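Local coordinates for periplasmic beta-glucosidase (Pseudomonas aeruginosa, PDB 6R5T), which probably hydrolyses terminal, non-reducing beta-D-glucosyl residues with release of beta-D-glucose, as a periplasmic member of glycoside hydrolase family 3, at residues R131-D145 / T564-Y578. The protein carries 1 engineered substitution. Numbering follows the deposited sequence. Where two conformers were deposited one is given.
Sequences RDARWGRVSEGFGED and TMSFPRSVGQVPVYY. With BGC (beta-D-glucopyranose), chain C.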
loop_
_atom_site.group_PDB
_atom_site.type_symbol
_atom_site.label_atom_id
_atom_site.label_comp_id
_atom_site.label_asym_id
_atom_site.label_seq_id
_atom_site.Cartn_x
_atom_site.Cartn_y
_atom_site.Cartn_z
ATOM N N ARG A 131 -5.040 -8.340 -2.591
ATOM C CA ARG A 131 -3.713 -8.469 -1.947
ATOM C C ARG A 131 -3.649 -7.686 -0.622
ATOM O O ARG A 131 -2.570 -7.743 0.064
ATOM C CB ARG A 131 -2.631 -7.968 -2.889
ATOM C CG ARG A 131 -2.457 -8.830 -4.125
ATOM C CD ARG A 131 -1.424 -8.238 -5.064
ATOM N NE ARG A 131 -1.128 -9.199 -6.128
ATOM C CZ ARG A 131 -0.416 -8.923 -7.200
ATOM N NH1 ARG A 131 0.136 -7.717 -7.350
ATOM N NH2 ARG A 131 -0.189 -9.873 -8.068
ATOM N N ASP A 132 -4.721 -7.020 -0.231
ATOM C CA ASP A 132 -4.734 -6.156 0.967
ATOM C C ASP A 132 -5.827 -6.663 1.880
ATOM O O ASP A 132 -6.990 -6.400 1.670
ATOM C CB ASP A 132 -4.928 -4.695 0.600
ATOM C CG ASP A 132 -4.727 -3.720 1.752
ATOM O OD1 ASP A 132 -5.055 -4.070 2.927
ATOM O OD2 ASP A 132 -4.166 -2.616 1.439
ATOM N N ALA A 133 -5.405 -7.367 2.935
ATOM C CA ALA A 133 -6.338 -8.012 3.870
ATOM C C ALA A 133 -7.226 -7.002 4.624
ATOM O O ALA A 133 -8.205 -7.413 5.229
ATOM C CB ALA A 133 -5.524 -8.851 4.857
ATOM N N ARG A 134 -6.885 -5.715 4.656
ATOM C CA ARG A 134 -7.710 -4.727 5.419
ATOM C C ARG A 134 -9.067 -4.491 4.764
ATOM O O ARG A 134 -10.015 -4.107 5.456
ATOM C CB ARG A 134 -6.980 -3.386 5.484
ATOM C CG ARG A 134 -5.664 -3.454 6.240
ATOM C CD ARG A 134 -4.953 -2.119 6.164
ATOM N NE ARG A 134 -4.375 -1.918 4.852
ATOM C CZ ARG A 134 -3.608 -0.886 4.540
ATOM N NH1 ARG A 134 -3.373 0.074 5.409
ATOM N NH2 ARG A 134 -3.122 -0.778 3.329
ATOM N N TRP A 135 -9.162 -4.701 3.468
ATOM C CA TRP A 135 -10.397 -4.360 2.713
ATOM C C TRP A 135 -11.556 -5.278 3.160
ATOM O O TRP A 135 -11.404 -6.498 3.140
ATOM C CB TRP A 135 -10.083 -4.495 1.233
ATOM C CG TRP A 135 -11.157 -3.999 0.300
ATOM C CD1 TRP A 135 -11.715 -2.762 0.290
ATOM C CD2 TRP A 135 -11.659 -4.644 -0.880
ATOM N NE1 TRP A 135 -12.555 -2.609 -0.785
ATOM C CE2 TRP A 135 -12.515 -3.739 -1.536
ATOM C CE3 TRP A 135 -11.458 -5.897 -1.463
ATOM C CZ2 TRP A 135 -13.151 -4.031 -2.746
ATOM C CZ3 TRP A 135 -12.117 -6.209 -2.635
ATOM C CH2 TRP A 135 -12.951 -5.272 -3.284
ATOM N N GLY A 136 -12.722 -4.708 3.449
ATOM C CA GLY A 136 -13.838 -5.504 3.967
ATOM C C GLY A 136 -14.413 -6.431 2.925
ATOM O O GLY A 136 -14.993 -7.444 3.285
ATOM N N ARG A 137 -14.163 -6.177 1.649
ATOM C CA ARG A 137 -14.767 -7.015 0.583
ATOM C C ARG A 137 -13.882 -8.171 0.155
ATOM O O ARG A 137 -14.234 -8.876 -0.810
ATOM C CB ARG A 137 -15.167 -6.110 -0.567
ATOM C CG ARG A 137 -16.097 -5.005 -0.108
ATOM C CD ARG A 137 -16.739 -4.200 -1.247
ATOM N NE ARG A 137 -17.784 -5.020 -1.833
ATOM C CZ ARG A 137 -18.889 -4.561 -2.432
ATOM N NH1 ARG A 137 -19.071 -3.261 -2.579
ATOM N NH2 ARG A 137 -19.799 -5.445 -2.840
ATOM N N VAL A 138 -12.778 -8.432 0.849
ATOM C CA VAL A 138 -11.957 -9.625 0.514
ATOM C C VAL A 138 -12.828 -10.879 0.686
ATOM O O VAL A 138 -12.566 -11.844 -0.043
ATOM C CB VAL A 138 -10.672 -9.720 1.359
ATOM C CG1 VAL A 138 -9.752 -8.533 1.109
ATOM C CG2 VAL A 138 -10.995 -9.862 2.819
ATOM N N SER A 139 -13.820 -10.815 1.568
ATOM C CA SER A 139 -14.703 -11.996 1.820
ATOM C C SER A 139 -15.477 -12.402 0.558
ATOM O O SER A 139 -15.860 -13.613 0.395
ATOM C CB SER A 139 -15.643 -11.707 2.958
ATOM O OG SER A 139 -16.540 -10.666 2.567
ATOM N N GLU A 140 -15.646 -11.479 -0.367
ATOM C CA GLU A 140 -16.457 -11.698 -1.597
ATOM C C GLU A 140 -15.670 -12.261 -2.761
ATOM O O GLU A 140 -16.319 -12.713 -3.688
ATOM C CB GLU A 140 -17.031 -10.373 -2.067
ATOM C CG GLU A 140 -18.043 -9.881 -1.117
ATOM C CD GLU A 140 -18.341 -8.446 -1.420
ATOM O OE1 GLU A 140 -18.722 -8.171 -2.624
ATOM O OE2 GLU A 140 -18.142 -7.626 -0.466
ATOM N N GLY A 141 -14.331 -12.259 -2.705
ATOM C CA GLY A 141 -13.536 -12.784 -3.805
ATOM C C GLY A 141 -12.944 -14.139 -3.496
ATOM O O GLY A 141 -13.364 -14.805 -2.501
ATOM N N PHE A 142 -12.005 -14.525 -4.329
ATOM C CA PHE A 142 -11.415 -15.870 -4.287
ATOM C C PHE A 142 -9.958 -15.823 -3.847
ATOM O O PHE A 142 -9.282 -16.836 -3.954
ATOM C CB PHE A 142 -11.569 -16.549 -5.633
ATOM C CG PHE A 142 -12.979 -16.822 -6.069
ATOM C CD1 PHE A 142 -13.860 -17.507 -5.251
ATOM C CD2 PHE A 142 -13.396 -16.452 -7.329
ATOM C CE1 PHE A 142 -15.136 -17.849 -5.698
ATOM C CE2 PHE A 142 -14.692 -16.748 -7.753
ATOM C CZ PHE A 142 -15.539 -17.472 -6.948
ATOM N N GLY A 143 -9.504 -14.675 -3.320
ATOM C CA GLY A 143 -8.153 -14.525 -2.760
ATOM C C GLY A 143 -7.235 -13.796 -3.720
ATOM O O GLY A 143 -7.697 -12.911 -4.454
ATOM N N GLU A 144 -5.946 -14.083 -3.605
ATOM C CA GLU A 144 -4.924 -13.200 -4.172
ATOM C C GLU A 144 -4.410 -13.707 -5.517
ATOM O O GLU A 144 -3.611 -12.990 -6.102
ATOM C CB GLU A 144 -3.750 -13.050 -3.203
ATOM C CG GLU A 144 -2.815 -14.248 -3.044
ATOM C CD GLU A 144 -1.928 -14.173 -1.793
ATOM O OE1 GLU A 144 -2.317 -13.520 -0.770
ATOM O OE2 GLU A 144 -0.858 -14.844 -1.771
ATOM N N ASP A 145 -4.795 -14.895 -5.945
ATOM C CA ASP A 145 -4.127 -15.454 -7.142
ATOM C C ASP A 145 -4.903 -15.256 -8.441
ATOM O O ASP A 145 -6.083 -15.613 -8.528
ATOM C CB ASP A 145 -3.852 -16.938 -6.978
ATOM C CG ASP A 145 -3.055 -17.446 -8.169
ATOM O OD1 ASP A 145 -1.905 -16.962 -8.393
ATOM O OD2 ASP A 145 -3.603 -18.337 -8.838
ATOM N N THR A 564 -6.192 -19.453 0.017
ATOM C CA THR A 564 -5.959 -18.809 -1.306
ATOM C C THR A 564 -5.531 -17.351 -1.136
ATOM O O THR A 564 -5.519 -16.601 -2.119
ATOM C CB THR A 564 -7.209 -18.877 -2.186
ATOM O OG1 THR A 564 -8.265 -18.083 -1.624
ATOM C CG2 THR A 564 -7.646 -20.324 -2.386
ATOM N N MET A 565 -5.290 -16.945 0.100
ATOM C CA MET A 565 -4.737 -15.597 0.389
ATOM C C MET A 565 -3.771 -15.784 1.548
ATOM O O MET A 565 -4.061 -16.544 2.500
ATOM C CB MET A 565 -5.882 -14.658 0.730
ATOM C CG MET A 565 -5.499 -13.199 0.755
ATOM S SD MET A 565 -7.008 -12.185 0.757
ATOM C CE MET A 565 -6.244 -10.578 0.936
ATOM N N SER A 566 -2.636 -15.139 1.449
ATOM C CA SER A 566 -1.536 -15.192 2.449
ATOM C C SER A 566 -2.030 -14.543 3.745
ATOM O O SER A 566 -2.735 -13.528 3.677
ATOM C CB SER A 566 -0.372 -14.449 1.866
ATOM O OG SER A 566 0.149 -15.157 0.755
ATOM N N PHE A 567 -1.688 -15.098 4.914
ATOM C CA PHE A 567 -2.087 -14.514 6.209
ATOM C C PHE A 567 -0.902 -13.738 6.756
ATOM O O PHE A 567 0.123 -14.353 7.086
ATOM C CB PHE A 567 -2.540 -15.584 7.192
ATOM C CG PHE A 567 -3.982 -15.995 7.049
ATOM C CD1 PHE A 567 -4.597 -16.144 5.824
ATOM C CD2 PHE A 567 -4.737 -16.280 8.176
ATOM C CE1 PHE A 567 -5.931 -16.516 5.705
ATOM C CE2 PHE A 567 -6.049 -16.712 8.045
ATOM C CZ PHE A 567 -6.670 -16.802 6.829
ATOM N N PRO A 568 -0.991 -12.399 6.827
ATOM C CA PRO A 568 0.131 -11.600 7.270
ATOM C C PRO A 568 0.351 -11.862 8.750
ATOM O O PRO A 568 -0.615 -12.094 9.456
ATOM C CB PRO A 568 -0.299 -10.139 7.098
ATOM C CG PRO A 568 -1.509 -10.197 6.209
ATOM C CD PRO A 568 -2.148 -11.550 6.446
ATOM N N ARG A 569 1.585 -11.654 9.212
ATOM C CA ARG A 569 1.863 -11.707 10.678
ATOM C C ARG A 569 1.203 -10.515 11.363
ATOM O O ARG A 569 0.814 -10.647 12.542
ATOM C CB ARG A 569 3.358 -11.763 10.964
ATOM C CG ARG A 569 3.971 -13.055 10.482
ATOM C CD ARG A 569 5.470 -12.995 10.640
ATOM N NE ARG A 569 6.091 -14.147 10.026
ATOM C CZ ARG A 569 6.223 -15.342 10.583
ATOM N NH1 ARG A 569 5.821 -15.557 11.810
ATOM N NH2 ARG A 569 6.804 -16.301 9.891
ATOM N N SER A 570 1.085 -9.371 10.696
ATOM C CA SER A 570 0.397 -8.207 11.259
ATOM C C SER A 570 -0.006 -7.279 10.125
ATOM O O SER A 570 0.525 -7.389 9.021
ATOM C CB SER A 570 1.258 -7.468 12.261
ATOM O OG SER A 570 2.331 -6.829 11.586
ATOM N N VAL A 571 -0.863 -6.335 10.437
ATOM C CA VAL A 571 -1.346 -5.340 9.461
ATOM C C VAL A 571 -0.177 -4.487 8.955
ATOM O O VAL A 571 -0.213 -4.029 7.797
ATOM C CB VAL A 571 -2.461 -4.489 10.075
ATOM C CG1 VAL A 571 -1.958 -3.513 11.151
ATOM C CG2 VAL A 571 -3.204 -3.763 8.965
ATOM N N GLY A 572 0.879 -4.328 9.763
ATOM C CA GLY A 572 2.004 -3.511 9.320
ATOM C C GLY A 572 2.833 -4.173 8.265
ATOM O O GLY A 572 3.740 -3.497 7.760
ATOM N N GLN A 573 2.565 -5.433 7.898
ATOM C CA GLN A 573 3.243 -6.102 6.756
ATOM C C GLN A 573 2.446 -5.974 5.453
ATOM O O GLN A 573 2.963 -6.444 4.444
ATOM C CB GLN A 573 3.494 -7.573 7.091
ATOM C CG GLN A 573 4.287 -7.732 8.387
ATOM C CD GLN A 573 5.335 -8.815 8.404
ATOM O OE1 GLN A 573 5.643 -9.426 7.371
ATOM N NE2 GLN A 573 5.917 -9.033 9.595
ATOM N N VAL A 574 1.269 -5.361 5.440
ATOM C CA VAL A 574 0.411 -5.370 4.223
ATOM C C VAL A 574 1.107 -4.545 3.165
ATOM O O VAL A 574 1.625 -3.457 3.445
ATOM C CB VAL A 574 -0.999 -4.893 4.569
ATOM C CG1 VAL A 574 -1.800 -4.466 3.359
ATOM C CG2 VAL A 574 -1.718 -5.944 5.388
ATOM N N PRO A 575 1.130 -5.008 1.903
ATOM C CA PRO A 575 0.596 -6.296 1.467
ATOM C C PRO A 575 1.619 -7.413 1.521
ATOM O O PRO A 575 2.788 -7.219 1.321
ATOM C CB PRO A 575 0.266 -6.014 0.007
ATOM C CG PRO A 575 1.403 -5.100 -0.424
ATOM C CD PRO A 575 1.629 -4.216 0.768
ATOM N N VAL A 576 1.118 -8.613 1.773
ATOM C CA VAL A 576 1.937 -9.829 1.593
ATOM C C VAL A 576 1.131 -10.732 0.675
ATOM O O VAL A 576 -0.057 -10.929 0.858
ATOM C CB VAL A 576 2.304 -10.568 2.886
ATOM C CG1 VAL A 576 3.354 -9.802 3.669
ATOM C CG2 VAL A 576 1.065 -10.855 3.701
ATOM N N TYR A 577 1.829 -11.243 -0.299
ATOM C CA TYR A 577 1.219 -12.186 -1.245
ATOM C C TYR A 577 2.335 -13.014 -1.836
ATOM O O TYR A 577 3.473 -12.540 -1.922
ATOM C CB TYR A 577 0.422 -11.417 -2.315
ATOM C CG TYR A 577 1.152 -10.308 -3.025
ATOM C CD1 TYR A 577 1.235 -9.034 -2.480
ATOM C CD2 TYR A 577 1.758 -10.509 -4.256
ATOM C CE1 TYR A 577 1.846 -7.989 -3.150
ATOM C CE2 TYR A 577 2.363 -9.477 -4.950
ATOM C CZ TYR A 577 2.435 -8.205 -4.390
ATOM O OH TYR A 577 3.014 -7.176 -5.090
ATOM N N TYR A 578 2.031 -14.206 -2.327
ATOM C CA TYR A 578 3.074 -15.206 -2.631
ATOM C C TYR A 578 3.796 -14.903 -3.970
ATOM O O TYR A 578 4.979 -15.208 -4.079
ATOM C CB TYR A 578 2.505 -16.633 -2.633
ATOM C CG TYR A 578 1.886 -16.970 -3.954
ATOM C CD1 TYR A 578 0.608 -16.566 -4.303
ATOM C CD2 TYR A 578 2.643 -17.629 -4.919
ATOM C CE1 TYR A 578 0.082 -16.812 -5.552
ATOM C CE2 TYR A 578 2.125 -17.872 -6.172
ATOM C CZ TYR A 578 0.862 -17.453 -6.502
ATOM O OH TYR A 578 0.397 -17.591 -7.771
HETATM C C2 BGC C . -23.659 -4.939 -5.542
HETATM C C3 BGC C . -24.627 -3.741 -5.604
HETATM C C4 BGC C . -24.353 -2.909 -4.322
HETATM C C5 BGC C . -22.886 -2.448 -4.402
HETATM C C6 BGC C . -22.447 -1.668 -3.183
HETATM C C1 BGC C . -22.219 -4.418 -5.457
HETATM O O1 BGC C . -21.446 -5.565 -5.287
HETATM O O2 BGC C . -23.743 -5.818 -6.658
HETATM O O3 BGC C . -25.981 -4.236 -5.563
HETATM O O4 BGC C . -25.231 -1.771 -4.346
HETATM O O5 BGC C . -22.065 -3.575 -4.318
HETATM O O6 BGC C . -21.088 -1.243 -3.343
HETATM O O HOH W 1 -2.727 -11.013 0.041
#
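Over one face of the Tyr-577 ring lies the Arg-131 side chain: CD sits above the ring centre, 3.6 Å from the centroid, as a CH-pi contact, and the guanidinium beyond it stacks nearly parallel, planes 5° apart, as an off-centre cation-pi pair. The extended Arg-131 chain carries its flat end along the ring, whose OH binds Glu-185 of the second subunit; Pro-575 CG meets the ring edge. The Tyr-578 ring receives Glu-144 OE2 and Asp-145 OD1 at its edge; its OH, also bonded to Leu-673 N, lies an unusually short 2.5 Å from Asp-145 OD1. The Glu-144 carboxylate is gripped from several directions. Ser-566 OG reaches the syn lone pair of OE2 at 2.7 Å, Tyr-578 N approaches the same oxygen from above the carboxylate plane, and Ser-566 N donates almost straight (178°) to OE1. A water lies between OE1 and Val-576 O, within hydrogen-bonding distance of both. Glu-144 N bonds Thr-564 O at 3.0 Å. Met-565, extended, ends with CE against Ala-133 and 4.1 Å from Val-138 CG1. Within 131-145, Arg-134 grips Asp-132 side-on with NE and NH2, and Val-574 CG1 packs on that pair. The Arg-131 stack, Glu-144 bonds and Met-565 packing join the TIM-barrel domain to the C-terminal domain; three protein donors would favour the anionic form of the buried Glu-144.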